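PDB 5HZD: terminal uridylyltransferase 1 from Trypanosoma brucei, which adds uridines from UTP to the 3' ends of guide RNAs, ribosomal RNAs and some mRNAs during mitochondrial RNA editing. Local coordinates for residues Ile199-Asn204 / Asp238-Thr243; Leu304-Cys309 / Tyr352-Asp357. One frame throughout, in Å; residues are numbered along the deposited sequence.

Interaction 1 (Ile199-Asn204 / Asp238-Thr243); sequences IRFILN and DMMSAT
Phe201 and Met240 form a hydrogen-bonded antiparallel pair: Phe201 N gives a nearly straight bond (173°) to Met240 O at 2.7 Å, and Met240 N returns one to Phe201 O. Ile199 and Ala242 repeat this two-way exchange, and Leu203 N adds a fifth bond, 2.8 Å to Asp238 O, with the donor above the carbonyl plane. A weaker polar contact joins the side chains: Arg200 NH1 points a long, weak bond at Met239 SD. The arginine crosses the methionine; its CG stands anti to the backbone N (chi1 -151°), and a bend at chi2 sets CD 3.2 Å from Ser241 OG, while NH2 bonds to Ala272 O. On this same face Ile202 CD1 lies 3.5 Å from Met239 CG. On the other face the side chains that meet are apolar: the methyl CE of Met240 touches Phe201 CD1 at 3.8 Å, and Ile199 CG1 sits beside Ala242 CB. Strands 198-203 and 239-244 are the two central strands of a four-stranded antiparallel sheet, bordered by 267-271 and 228-233; helix 209-223 covers the Phe201-Met240 face through Leu215 and Val219.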
# COMPACT_ATOMS: atom_id res chain seq x y z
N ILE A 199 -17.38 19.76 -18.37
CA ILE A 199 -17.41 18.63 -19.30
C ILE A 199 -18.07 19.05 -20.60
O ILE A 199 -18.70 20.11 -20.69
CB ILE A 199 -18.20 17.43 -18.71
CG1 ILE A 199 -19.64 17.86 -18.41
CG2 ILE A 199 -17.51 16.89 -17.45
CD1 ILE A 199 -20.48 16.76 -17.79
N ARG A 200 -17.94 18.22 -21.62
CA ARG A 200 -18.50 18.51 -22.92
C ARG A 200 -19.21 17.28 -23.44
O ARG A 200 -18.63 16.20 -23.46
CB ARG A 200 -17.36 18.80 -23.87
CG ARG A 200 -17.72 19.74 -24.97
CD ARG A 200 -16.94 21.04 -24.83
NE ARG A 200 -15.52 20.80 -24.62
CZ ARG A 200 -14.69 20.32 -25.55
NH1 ARG A 200 -15.15 20.03 -26.77
NH2 ARG A 200 -13.41 20.14 -25.27
N PHE A 201 -20.44 17.45 -23.89
CA PHE A 201 -21.11 16.38 -24.60
C PHE A 201 -21.04 16.65 -26.10
O PHE A 201 -21.52 17.69 -26.55
CB PHE A 201 -22.57 16.32 -24.17
CG PHE A 201 -22.77 15.98 -22.72
CD1 PHE A 201 -22.73 16.96 -21.74
CD2 PHE A 201 -23.03 14.66 -22.35
CE1 PHE A 201 -22.91 16.63 -20.40
CE2 PHE A 201 -23.23 14.32 -21.02
CZ PHE A 201 -23.16 15.31 -20.04
N ILE A 202 -20.48 15.73 -26.89
CA ILE A 202 -20.53 15.85 -28.34
C ILE A 202 -21.65 14.95 -28.85
O ILE A 202 -21.67 13.76 -28.53
CB ILE A 202 -19.21 15.38 -29.00
CG1 ILE A 202 -18.04 16.20 -28.44
CG2 ILE A 202 -19.29 15.45 -30.50
CD1 ILE A 202 -18.26 17.64 -28.53
N LEU A 203 -22.56 15.52 -29.62
CA LEU A 203 -23.70 14.77 -30.14
C LEU A 203 -23.44 14.35 -31.57
O LEU A 203 -22.72 15.05 -32.31
CB LEU A 203 -24.98 15.63 -30.10
CG LEU A 203 -25.61 15.85 -28.71
CD1 LEU A 203 -24.74 16.74 -27.80
CD2 LEU A 203 -26.99 16.44 -28.90
N ASN A 204 -24.06 13.25 -32.00
CA ASN A 204 -23.87 12.79 -33.38
C ASN A 204 -24.75 13.47 -34.44
O ASN A 204 -24.74 13.10 -35.61
CB ASN A 204 -23.99 11.26 -33.44
CG ASN A 204 -25.40 10.79 -33.19
OD1 ASN A 204 -26.23 11.56 -32.72
ND2 ASN A 204 -25.67 9.53 -33.49
N ASP A 238 -24.89 20.81 -31.48
CA ASP A 238 -24.35 19.44 -31.43
C ASP A 238 -23.23 19.27 -30.43
O ASP A 238 -22.54 18.25 -30.40
CB ASP A 238 -23.96 18.91 -32.83
CG ASP A 238 -23.01 19.84 -33.58
OD1 ASP A 238 -22.47 20.79 -32.96
OD2 ASP A 238 -22.81 19.61 -34.79
N MET A 239 -23.07 20.27 -29.57
CA MET A 239 -22.18 20.15 -28.44
C MET A 239 -22.76 20.95 -27.29
O MET A 239 -23.13 22.10 -27.46
CB MET A 239 -20.78 20.65 -28.79
CG MET A 239 -19.87 20.61 -27.59
SD MET A 239 -18.26 21.29 -27.98
CE MET A 239 -18.71 22.95 -28.47
N MET A 240 -22.85 20.32 -26.13
CA MET A 240 -23.28 21.02 -24.93
C MET A 240 -22.16 20.96 -23.92
O MET A 240 -21.60 19.91 -23.63
CB MET A 240 -24.53 20.39 -24.30
CG MET A 240 -25.13 21.26 -23.17
SD MET A 240 -26.43 20.43 -22.22
CE MET A 240 -25.45 19.53 -21.01
N SER A 241 -21.81 22.11 -23.35
CA SER A 241 -20.82 22.14 -22.29
C SER A 241 -21.52 22.43 -20.97
O SER A 241 -22.57 23.06 -20.95
CB SER A 241 -19.78 23.22 -22.55
OG SER A 241 -19.18 23.07 -23.82
N ALA A 242 -20.93 21.97 -19.87
CA ALA A 242 -21.53 22.19 -18.56
C ALA A 242 -20.42 22.37 -17.55
O ALA A 242 -19.44 21.60 -17.52
CB ALA A 242 -22.41 21.02 -18.17
N THR A 243 -20.59 23.38 -16.70
CA THR A 243 -19.73 23.57 -15.55
C THR A 243 -20.49 23.17 -14.30
O THR A 243 -21.60 23.65 -14.05
CB THR A 243 -19.27 25.02 -15.43
OG1 THR A 243 -18.49 25.35 -16.57
CG2 THR A 243 -18.42 25.21 -14.17

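Interaction 2 (Leu304-Cys309 / Tyr352-Asp357); sequences LLSHPC and YVPYVD
His307 reaches across to Tyr352 and Val353, and its side chain can be followed outward. CB lies 3.8 Å from Val353 CG1, an aliphatic contact at the base of the imidazole. CG stands anti to the backbone N (chi1 -170°), starting the ring off CB. From there the two sides of the ring part ways. CD2 comes 3.3 Å from Tyr352 O, which lies at the ring edge near its plane. ND1 turns back to its own loop and accepts a bond from Cys309 N at 2.9 Å, the donor only 5° out of the ring plane; this bond fixes the rotation of the imidazole. At the tip, NE2 is 4.1 Å from Tyr352 CD1. The two rings make an offset edge-to-face pair, the tyrosine edge toward the histidine face, with planes at 80°. Next door, Ser306 OG packs against Val353 CB at 3.2 Å while bonding to Tyr303 O. No direct hydrogen bond joins the loops; water spans them instead. One molecule donates to both Ser306 OG and Pro354 O. A second donates to Ser306 O, but its approach to Tyr352 O is unusually short, which leaves that bond doubtful. Met398 of helix 385-409 touches both aromatic residues. The bond from Cys309 N to His307 ND1 is a side-chain cap on the turn entering helix 310-324, so the contact joins a capped link between helices 292-304 and 310-324 to the loop leaving helix 336-349, in the helical part of this nucleotidyltransferase.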
# COMPACT_ATOMS: atom_id res chain seq x y z
N LEU A 304 0.22 1.29 13.95
CA LEU A 304 1.19 2.35 13.67
C LEU A 304 0.79 3.69 14.27
O LEU A 304 1.65 4.56 14.48
CB LEU A 304 1.39 2.46 12.16
CG LEU A 304 2.02 1.22 11.52
CD1 LEU A 304 2.22 1.49 10.06
CD2 LEU A 304 3.39 0.88 12.16
N LEU A 305 -0.47 3.87 14.60
CA LEU A 305 -0.88 5.08 15.31
C LEU A 305 -0.62 5.03 16.82
O LEU A 305 -0.81 6.02 17.53
CB LEU A 305 -2.36 5.39 15.06
CG LEU A 305 -2.72 5.92 13.68
CD1 LEU A 305 -4.23 6.10 13.65
CD2 LEU A 305 -1.99 7.26 13.38
N SER A 306 -0.20 3.87 17.32
CA SER A 306 -0.14 3.69 18.76
C SER A 306 1.19 4.08 19.43
O SER A 306 1.32 3.96 20.65
CB SER A 306 -0.57 2.25 19.15
OG SER A 306 0.40 1.31 18.78
N HIS A 307 2.15 4.57 18.64
CA HIS A 307 3.35 5.22 19.17
C HIS A 307 3.69 6.32 18.17
O HIS A 307 3.62 6.09 16.96
CB HIS A 307 4.50 4.20 19.22
CG HIS A 307 5.70 4.70 19.96
ND1 HIS A 307 6.53 5.68 19.45
CD2 HIS A 307 6.21 4.35 21.17
CE1 HIS A 307 7.48 5.93 20.33
NE2 HIS A 307 7.33 5.13 21.37
N PRO A 308 4.11 7.51 18.65
CA PRO A 308 4.39 8.63 17.74
C PRO A 308 5.58 8.38 16.81
O PRO A 308 5.69 9.08 15.79
CB PRO A 308 4.68 9.80 18.69
CG PRO A 308 5.07 9.18 20.00
CD PRO A 308 4.26 7.89 20.07
N CYS A 309 6.45 7.42 17.13
CA CYS A 309 7.56 7.12 16.24
C CYS A 309 7.29 5.91 15.35
O CYS A 309 8.14 5.50 14.51
CB CYS A 309 8.84 6.89 17.05
SG CYS A 309 9.26 8.33 17.97
N TYR A 352 6.99 -1.21 23.05
CA TYR A 352 6.71 0.13 22.53
C TYR A 352 5.24 0.37 22.15
O TYR A 352 4.77 1.52 22.18
CB TYR A 352 7.58 0.44 21.30
CG TYR A 352 9.03 0.61 21.59
CD1 TYR A 352 9.51 1.76 22.21
CD2 TYR A 352 9.94 -0.40 21.27
CE1 TYR A 352 10.86 1.93 22.47
CE2 TYR A 352 11.29 -0.24 21.52
CZ TYR A 352 11.74 0.92 22.11
OH TYR A 352 13.07 1.08 22.37
N VAL A 353 4.53 -0.68 21.71
CA VAL A 353 3.10 -0.54 21.39
C VAL A 353 2.37 -1.72 22.03
O VAL A 353 2.94 -2.80 22.18
CB VAL A 353 2.78 -0.56 19.87
CG1 VAL A 353 3.52 0.58 19.10
CG2 VAL A 353 3.11 -1.90 19.25
N PRO A 354 1.09 -1.53 22.37
CA PRO A 354 0.27 -2.63 22.88
C PRO A 354 0.01 -3.69 21.81
O PRO A 354 -0.05 -3.42 20.62
CB PRO A 354 -1.06 -1.94 23.26
CG PRO A 354 -0.69 -0.51 23.50
CD PRO A 354 0.37 -0.24 22.44
N TYR A 355 -0.15 -4.93 22.26
CA TYR A 355 -0.54 -5.99 21.33
C TYR A 355 -1.96 -5.78 20.79
O TYR A 355 -2.87 -5.37 21.53
CB TYR A 355 -0.44 -7.36 22.05
CG TYR A 355 -0.92 -8.48 21.18
CD1 TYR A 355 -0.14 -8.94 20.12
CD2 TYR A 355 -2.17 -9.08 21.40
CE1 TYR A 355 -0.59 -9.94 19.28
CE2 TYR A 355 -2.62 -10.11 20.55
CZ TYR A 355 -1.82 -10.52 19.51
OH TYR A 355 -2.28 -11.52 18.70
N VAL A 356 -2.15 -6.05 19.49
CA VAL A 356 -3.49 -6.07 18.90
C VAL A 356 -3.69 -7.42 18.20
O VAL A 356 -2.90 -7.78 17.31
CB VAL A 356 -3.65 -4.98 17.82
CG1 VAL A 356 -5.06 -5.05 17.20
CG2 VAL A 356 -3.39 -3.61 18.39
N ASP A 357 -4.72 -8.16 18.59
CA ASP A 357 -5.01 -9.41 17.89
C ASP A 357 -5.58 -9.09 16.51
O ASP A 357 -6.53 -8.30 16.40
CB ASP A 357 -6.01 -10.24 18.69
CG ASP A 357 -6.12 -11.67 18.20
OD1 ASP A 357 -6.12 -11.90 16.97
OD2 ASP A 357 -6.20 -12.59 19.04
O HOH W 1 -1.07 -1.07 19.23
O HOH W 2 3.19 3.30 22.98

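How the interactions relate
Interactions 1 and 2 share no helix or strand and lie on opposite sides of the chain's centre, with centres 53 Å apart and nearest atoms about 35 Å apart. They follow one another in sequence: the strand pair is complete before 304-309 begins. Interaction 1 is largely buried although far from the middle of the chain, and backbone bonds between two regular strands hold it, with a helix packed on one face. Interaction 2 lies nearer the centre yet at the surface; it joins two irregular interhelical loops by aromatic and aliphatic contacts and bridging water. The first buries 480 Å², the second 203 Å². Neither lies at the UTP, metal or zinc sites.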